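Long-range contact in peptide ABC transporter, peptide-binding protein (Thermus thermophilus, PDB 2D5W), which binds an oligopeptide, captured here as a pentapeptide complex, and probably delivers such peptides to an ABC transporter for uptake: residues 407-418 and 460-468. Sequence-based numbering, arbitrary orientation.
Sequences IEYVTTAGNVVR and WTGMFEFAW
Tyr409 and Met463 lie side by side on neighbouring parallel strands, which the residues flanking Tyr409 join by three backbone bonds: Met463 N to Glu408 O, Val410 N to Met463 O (2.9 Å) and Glu465 N to Val410 O. The close packing is on the face carrying these two side chains. Met463 bends at its last torsion (chi3 70°), which brings CE over one face of the Tyr409 ring, 4.0 Å from the ring centroid, with SD higher above the same face in a Met-aromatic contact. Ile407 crosses the methionine at about a right angle, its CD1 3.6 Å from Met463 CG. At the far end of the ring, Tyr409 OH donates to Glu465 OE1 (2.7 Å), nearly in line with the C-O bond; ring and carboxylate planes are 30° apart. A phenylalanine in place of Tyr409 would keep the ring under Met463 but would probably leave Glu465 OE1 without this donor and its carboxylate freer to turn. On the other face, Val410 CG1 comes within 3.9 Å of Phe464 CD2, the side chains crossing obliquely. Thr411 OG1 reaches Glu465 O from above the carbonyl plane.

The Glu408 end is looser and wetter. Its extended side chain takes Thr461 N on the syn side of OE2 (3.0 Å), tilted 34° out of the carboxylate plane, while Asn439 holds OE1. One water links OE2 to Gly462 N and Met463 O; another accepts from Glu408 N and meets Thr461 OG1, with a weak bond to Thr461 O.

At the opposite end, Arg418 NH1 donates in its guanidinium plane to Thr412 OG1, and one guanidinium face lies over Phe466 CA. NE forms a salt bridge with Glu304, NH2 one with the bound peptide's backbone. Trp468 pairs with that peptide in an antiparallel ladder, so this parallel strand pair within a mixed sheet leads into the peptide site of a family 5 solute-binding protein.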
ATOM      1  N   ILE A 407     -25.765   8.309   0.734  1.00 11.09           N
ATOM      2  CA  ILE A 407     -24.321   8.425   0.832  1.00 10.53           C
ATOM      3  C   ILE A 407     -23.599   7.702  -0.297  1.00 10.13           C
ATOM      4  O   ILE A 407     -23.979   6.598  -0.687  1.00 10.47           O
ATOM      5  CB  ILE A 407     -23.862   7.884   2.215  1.00 10.45           C
ATOM      6  CG1 ILE A 407     -22.379   8.167   2.441  1.00 10.68           C
ATOM      7  CG2 ILE A 407     -24.167   6.393   2.323  1.00 12.50           C
ATOM      8  CD1 ILE A 407     -21.924   7.882   3.858  1.00 12.83           C
ATOM      9  N   GLU A 408     -22.563   8.339  -0.832  1.00 10.08           N
ATOM     10  CA  GLU A 408     -21.778   7.744  -1.903  1.00 10.06           C
ATOM     11  C   GLU A 408     -20.993   6.569  -1.326  1.00  9.13           C
ATOM     12  O   GLU A 408     -20.501   6.641  -0.202  1.00 10.13           O
ATOM     13  CB  GLU A 408     -20.810   8.776  -2.491  1.00 10.72           C
ATOM     14  CG  GLU A 408     -20.020   8.253  -3.685  1.00 11.53           C
ATOM     15  CD  GLU A 408     -18.997   9.245  -4.212  1.00 11.89           C
ATOM     16  OE1 GLU A 408     -19.096   9.626  -5.395  1.00 14.96           O
ATOM     17  OE2 GLU A 408     -18.087   9.636  -3.451  1.00 11.42           O
ATOM     18  N   TYR A 409     -20.886   5.488  -2.092  1.00  8.89           N
ATOM     19  CA  TYR A 409     -20.154   4.298  -1.653  1.00  8.66           C
ATOM     20  C   TYR A 409     -19.289   3.864  -2.829  1.00  9.07           C
ATOM     21  O   TYR A 409     -19.775   3.302  -3.817  1.00  9.18           O
ATOM     22  CB  TYR A 409     -21.152   3.206  -1.253  1.00  9.77           C
ATOM     23  CG  TYR A 409     -20.612   2.012  -0.483  1.00  9.89           C
ATOM     24  CD1 TYR A 409     -21.494   1.157   0.175  1.00 10.48           C
ATOM     25  CD2 TYR A 409     -19.249   1.703  -0.446  1.00 10.25           C
ATOM     26  CE1 TYR A 409     -21.048   0.028   0.847  1.00 11.03           C
ATOM     27  CE2 TYR A 409     -18.788   0.560   0.229  1.00 10.83           C
ATOM     28  CZ  TYR A 409     -19.700  -0.270   0.871  1.00 10.07           C
ATOM     29  OH  TYR A 409     -19.295  -1.409   1.535  1.00 11.09           O
ATOM     30  N   VAL A 410     -18.000   4.158  -2.708  1.00  8.41           N
ATOM     31  CA  VAL A 410     -17.017   3.862  -3.736  1.00  8.53           C
ATOM     32  C   VAL A 410     -16.153   2.654  -3.418  1.00  8.27           C
ATOM     33  O   VAL A 410     -15.749   2.456  -2.279  1.00  8.66           O
ATOM     34  CB  VAL A 410     -16.036   5.054  -3.912  1.00  8.55           C
ATOM     35  CG1 VAL A 410     -14.977   4.721  -4.952  1.00  9.70           C
ATOM     36  CG2 VAL A 410     -16.796   6.307  -4.287  1.00  9.93           C
ATOM     37  N   THR A 411     -15.895   1.835  -4.428  1.00  8.41           N
ATOM     38  CA  THR A 411     -14.965   0.730  -4.268  1.00  8.10           C
ATOM     39  C   THR A 411     -14.438   0.373  -5.650  1.00  7.82           C
ATOM     40  O   THR A 411     -14.800   1.006  -6.647  1.00  8.48           O
ATOM     41  CB  THR A 411     -15.573  -0.513  -3.560  1.00  8.33           C
ATOM     42  OG1 THR A 411     -14.497  -1.346  -3.098  1.00  9.40           O
ATOM     43  CG2 THR A 411     -16.461  -1.324  -4.495  1.00 10.37           C
ATOM     44  N   THR A 412     -13.558  -0.618  -5.697  1.00  8.26           N
ATOM     45  CA  THR A 412     -12.946  -1.064  -6.940  1.00  8.28           C
ATOM     46  C   THR A 412     -13.899  -1.894  -7.790  1.00  8.63           C
ATOM     47  O   THR A 412     -14.255  -3.021  -7.424  1.00  8.60           O
ATOM     48  CB  THR A 412     -11.701  -1.917  -6.651  1.00  8.28           C
ATOM     49  OG1 THR A 412     -12.060  -2.976  -5.755  1.00  8.58           O
ATOM     50  CG2 THR A 412     -10.600  -1.084  -6.013  1.00  9.82           C
ATOM     51  N   ALA A 413     -14.299  -1.341  -8.930  1.00  8.96           N
ATOM     52  CA  ALA A 413     -15.194  -2.038  -9.846  1.00  8.75           C
ATOM     53  C   ALA A 413     -14.537  -3.335 -10.304  1.00  9.30           C
ATOM     54  O   ALA A 413     -13.324  -3.385 -10.510  1.00 10.54           O
ATOM     55  CB  ALA A 413     -15.501  -1.154 -11.054  1.00 10.15           C
ATOM     56  N   GLY A 414     -15.339  -4.384 -10.444  1.00  9.05           N
ATOM     57  CA  GLY A 414     -14.812  -5.661 -10.891  1.00  9.27           C
ATOM     58  C   GLY A 414     -14.449  -6.616  -9.772  1.00  8.27           C
ATOM     59  O   GLY A 414     -14.358  -7.823  -9.995  1.00  8.80           O
ATOM     60  N   ASN A 415     -14.207  -6.089  -8.578  1.00  9.08           N
ATOM     61  CA  ASN A 415     -13.869  -6.940  -7.447  1.00  8.68           C
ATOM     62  C   ASN A 415     -15.212  -7.443  -6.938  1.00  8.63           C
ATOM     63  O   ASN A 415     -15.915  -6.763  -6.186  1.00  9.59           O
ATOM     64  CB  ASN A 415     -13.131  -6.139  -6.379  1.00  9.29           C
ATOM     65  CG  ASN A 415     -12.549  -7.019  -5.304  1.00  8.57           C
ATOM     66  OD1 ASN A 415     -13.268  -7.519  -4.441  1.00 10.11           O
ATOM     67  ND2 ASN A 415     -11.238  -7.235  -5.360  1.00 11.03           N
ATOM     68  N   VAL A 416     -15.562  -8.651  -7.360  1.00  8.44           N
ATOM     69  CA  VAL A 416     -16.857  -9.219  -7.037  1.00  8.05           C
ATOM     70  C   VAL A 416     -17.227  -9.315  -5.567  1.00  8.18           C
ATOM     71  O   VAL A 416     -18.360  -8.996  -5.206  1.00  8.84           O
ATOM     72  CB  VAL A 416     -17.027 -10.592  -7.727  1.00  9.02           C
ATOM     73  CG1 VAL A 416     -18.393 -11.184  -7.397  1.00 11.12           C
ATOM     74  CG2 VAL A 416     -16.886 -10.421  -9.237  1.00  9.87           C
ATOM     75  N   VAL A 417     -16.300  -9.715  -4.705  1.00  8.56           N
ATOM     76  CA  VAL A 417     -16.667  -9.818  -3.300  1.00  8.93           C
ATOM     77  C   VAL A 417     -17.024  -8.440  -2.729  1.00  8.35           C
ATOM     78  O   VAL A 417     -17.896  -8.330  -1.865  1.00  9.21           O
ATOM     79  CB  VAL A 417     -15.557 -10.512  -2.457  1.00  9.65           C
ATOM     80  CG1 VAL A 417     -14.419  -9.554  -2.158  1.00 11.93           C
ATOM     81  CG2 VAL A 417     -16.166 -11.072  -1.175  1.00 11.67           C
ATOM     82  N   ARG A 418     -16.373  -7.386  -3.215  1.00  8.46           N
ATOM     83  CA  ARG A 418     -16.687  -6.037  -2.755  1.00  8.41           C
ATOM     84  C   ARG A 418     -18.028  -5.569  -3.317  1.00  8.77           C
ATOM     85  O   ARG A 418     -18.780  -4.867  -2.640  1.00  8.68           O
ATOM     86  CB  ARG A 418     -15.574  -5.068  -3.154  1.00  8.14           C
ATOM     87  CG  ARG A 418     -14.364  -5.169  -2.254  1.00  8.26           C
ATOM     88  CD  ARG A 418     -13.207  -4.358  -2.776  1.00  7.75           C
ATOM     89  NE  ARG A 418     -12.101  -4.359  -1.829  1.00  8.49           N
ATOM     90  CZ  ARG A 418     -10.872  -3.945  -2.114  1.00  7.26           C
ATOM     91  NH1 ARG A 418     -10.584  -3.493  -3.329  1.00  8.55           N
ATOM     92  NH2 ARG A 418      -9.933  -3.988  -1.180  1.00  8.20           N
ATOM     93  N   TRP A 460     -14.426  12.489  -3.545  1.00 11.67           N
ATOM     94  CA  TRP A 460     -15.286  11.395  -3.101  1.00 11.00           C
ATOM     95  C   TRP A 460     -15.881  12.005  -1.834  1.00 10.81           C
ATOM     96  O   TRP A 460     -15.175  12.661  -1.065  1.00 11.74           O
ATOM     97  CB  TRP A 460     -14.538  10.071  -2.861  1.00 10.71           C
ATOM     98  CG  TRP A 460     -13.301  10.100  -2.036  1.00 10.25           C
ATOM     99  CD1 TRP A 460     -12.034  10.391  -2.457  1.00 11.49           C
ATOM    100  CD2 TRP A 460     -13.194   9.739  -0.657  1.00  9.53           C
ATOM    101  NE1 TRP A 460     -11.145  10.227  -1.424  1.00 11.61           N
ATOM    102  CE2 TRP A 460     -11.831   9.828  -0.306  1.00 10.85           C
ATOM    103  CE3 TRP A 460     -14.121   9.348   0.319  1.00 10.07           C
ATOM    104  CZ2 TRP A 460     -11.371   9.538   0.983  1.00 12.11           C
ATOM    105  CZ3 TRP A 460     -13.663   9.061   1.599  1.00 11.71           C
ATOM    106  CH2 TRP A 460     -12.301   9.158   1.919  1.00 11.53           C
ATOM    107  N   THR A 461     -17.180  11.808  -1.635  1.00 11.04           N
ATOM    108  CA  THR A 461     -17.897  12.463  -0.545  1.00 11.66           C
ATOM    109  C   THR A 461     -18.561  11.632   0.537  1.00 11.57           C
ATOM    110  O   THR A 461     -19.325  12.173   1.342  1.00 13.93           O
ATOM    111  CB  THR A 461     -18.994  13.350  -1.136  1.00 12.71           C
ATOM    112  OG1 THR A 461     -19.904  12.525  -1.877  1.00 16.55           O
ATOM    113  CG2 THR A 461     -18.394  14.394  -2.072  1.00 15.75           C
ATOM    114  N   GLY A 462     -18.300  10.336   0.566  1.00 10.44           N
ATOM    115  CA  GLY A 462     -18.934   9.521   1.581  1.00 10.24           C
ATOM    116  C   GLY A 462     -18.063   8.384   2.054  1.00  9.38           C
ATOM    117  O   GLY A 462     -17.096   8.592   2.786  1.00 10.36           O
ATOM    118  N   MET A 463     -18.424   7.181   1.621  1.00  9.43           N
ATOM    119  CA  MET A 463     -17.723   5.951   1.967  1.00  9.20           C
ATOM    120  C   MET A 463     -16.828   5.496   0.817  1.00  8.57           C
ATOM    121  O   MET A 463     -17.199   5.609  -0.349  1.00  9.31           O
ATOM    122  CB  MET A 463     -18.746   4.857   2.273  1.00  9.45           C
ATOM    123  CG  MET A 463     -19.641   5.150   3.470  1.00 10.16           C
ATOM    124  SD  MET A 463     -21.169   4.158   3.503  1.00 18.69           S
ATOM    125  CE  MET A 463     -20.531   2.529   3.867  1.00 17.91           C
ATOM    126  N   PHE A 464     -15.656   4.969   1.159  1.00  8.66           N
ATOM    127  CA  PHE A 464     -14.699   4.486   0.167  1.00  8.07           C
ATOM    128  C   PHE A 464     -14.096   3.207   0.749  1.00  7.51           C
ATOM    129  O   PHE A 464     -13.306   3.255   1.695  1.00  8.11           O
ATOM    130  CB  PHE A 464     -13.627   5.561  -0.061  1.00  9.18           C
ATOM    131  CG  PHE A 464     -12.621   5.243  -1.148  1.00  8.69           C
ATOM    132  CD1 PHE A 464     -11.579   6.133  -1.396  1.00 11.18           C
ATOM    133  CD2 PHE A 464     -12.693   4.077  -1.908  1.00  9.08           C
ATOM    134  CE1 PHE A 464     -10.627   5.873  -2.377  1.00 11.00           C
ATOM    135  CE2 PHE A 464     -11.738   3.809  -2.896  1.00  9.88           C
ATOM    136  CZ  PHE A 464     -10.706   4.709  -3.127  1.00 10.60           C
ATOM    137  N   GLU A 465     -14.496   2.062   0.202  1.00  7.99           N
ATOM    138  CA  GLU A 465     -14.000   0.781   0.689  1.00  8.24           C
ATOM    139  C   GLU A 465     -12.841   0.221  -0.111  1.00  8.06           C
ATOM    140  O   GLU A 465     -12.885   0.155  -1.340  1.00  8.21           O
ATOM    141  CB  GLU A 465     -15.099  -0.289   0.703  1.00  9.00           C
ATOM    142  CG  GLU A 465     -14.558  -1.639   1.203  1.00 10.14           C
ATOM    143  CD  GLU A 465     -15.581  -2.762   1.246  1.00  9.24           C
ATOM    144  OE1 GLU A 465     -16.799  -2.485   1.223  1.00 10.73           O
ATOM    145  OE2 GLU A 465     -15.155  -3.937   1.326  1.00  9.53           O
ATOM    146  N   PHE A 466     -11.803  -0.184   0.607  1.00  7.65           N
ATOM    147  CA  PHE A 466     -10.636  -0.811   0.008  1.00  7.72           C
ATOM    148  C   PHE A 466      -9.809  -1.370   1.156  1.00  7.79           C
ATOM    149  O   PHE A 466     -10.266  -1.396   2.303  1.00  8.50           O
ATOM    150  CB  PHE A 466      -9.833   0.182  -0.861  1.00  8.52           C
ATOM    151  CG  PHE A 466      -9.205   1.323  -0.102  1.00  7.77           C
ATOM    152  CD1 PHE A 466      -7.867   1.272   0.284  1.00  8.37           C
ATOM    153  CD2 PHE A 466      -9.945   2.463   0.206  1.00  8.09           C
ATOM    154  CE1 PHE A 466      -7.275   2.339   0.961  1.00  8.82           C
ATOM    155  CE2 PHE A 466      -9.361   3.538   0.886  1.00  9.18           C
ATOM    156  CZ  PHE A 466      -8.023   3.473   1.263  1.00  8.51           C
ATOM    157  N   ALA A 467      -8.612  -1.854   0.856  1.00  7.70           N
ATOM    158  CA  ALA A 467      -7.757  -2.399   1.894  1.00  7.46           C
ATOM    159  C   ALA A 467      -6.389  -1.752   1.888  1.00  8.15           C
ATOM    160  O   ALA A 467      -5.836  -1.451   0.828  1.00  9.32           O
ATOM    161  CB  ALA A 467      -7.600  -3.908   1.713  1.00  9.87           C
ATOM    162  N   TRP A 468      -5.858  -1.506   3.081  1.00  7.75           N
ATOM    163  CA  TRP A 468      -4.506  -0.983   3.213  1.00  7.46           C
ATOM    164  C   TRP A 468      -3.629  -2.200   3.474  1.00  8.21           C
ATOM    165  O   TRP A 468      -3.972  -3.046   4.303  1.00  8.86           O
ATOM    166  CB  TRP A 468      -4.354  -0.050   4.418  1.00  8.80           C
ATOM    167  CG  TRP A 468      -4.919   1.315   4.262  1.00  8.66           C
ATOM    168  CD1 TRP A 468      -5.936   1.857   4.985  1.00  9.20           C
ATOM    169  CD2 TRP A 468      -4.472   2.341   3.366  1.00  8.72           C
ATOM    170  NE1 TRP A 468      -6.153   3.155   4.602  1.00  8.91           N
ATOM    171  CE2 TRP A 468      -5.269   3.480   3.609  1.00  9.06           C
ATOM    172  CE3 TRP A 468      -3.473   2.410   2.383  1.00 11.08           C
ATOM    173  CZ2 TRP A 468      -5.101   4.677   2.907  1.00 10.40           C
ATOM    174  CZ3 TRP A 468      -3.305   3.605   1.683  1.00 12.25           C
ATOM    175  CH2 TRP A 468      -4.117   4.721   1.951  1.00 11.45           C
TER
HETATM  176  O   HOH W   1     -17.248   8.377  -1.222  1.00 10.22           O
HETATM  177  O   HOH W   2     -21.805  11.094  -0.036  1.00 13.54           O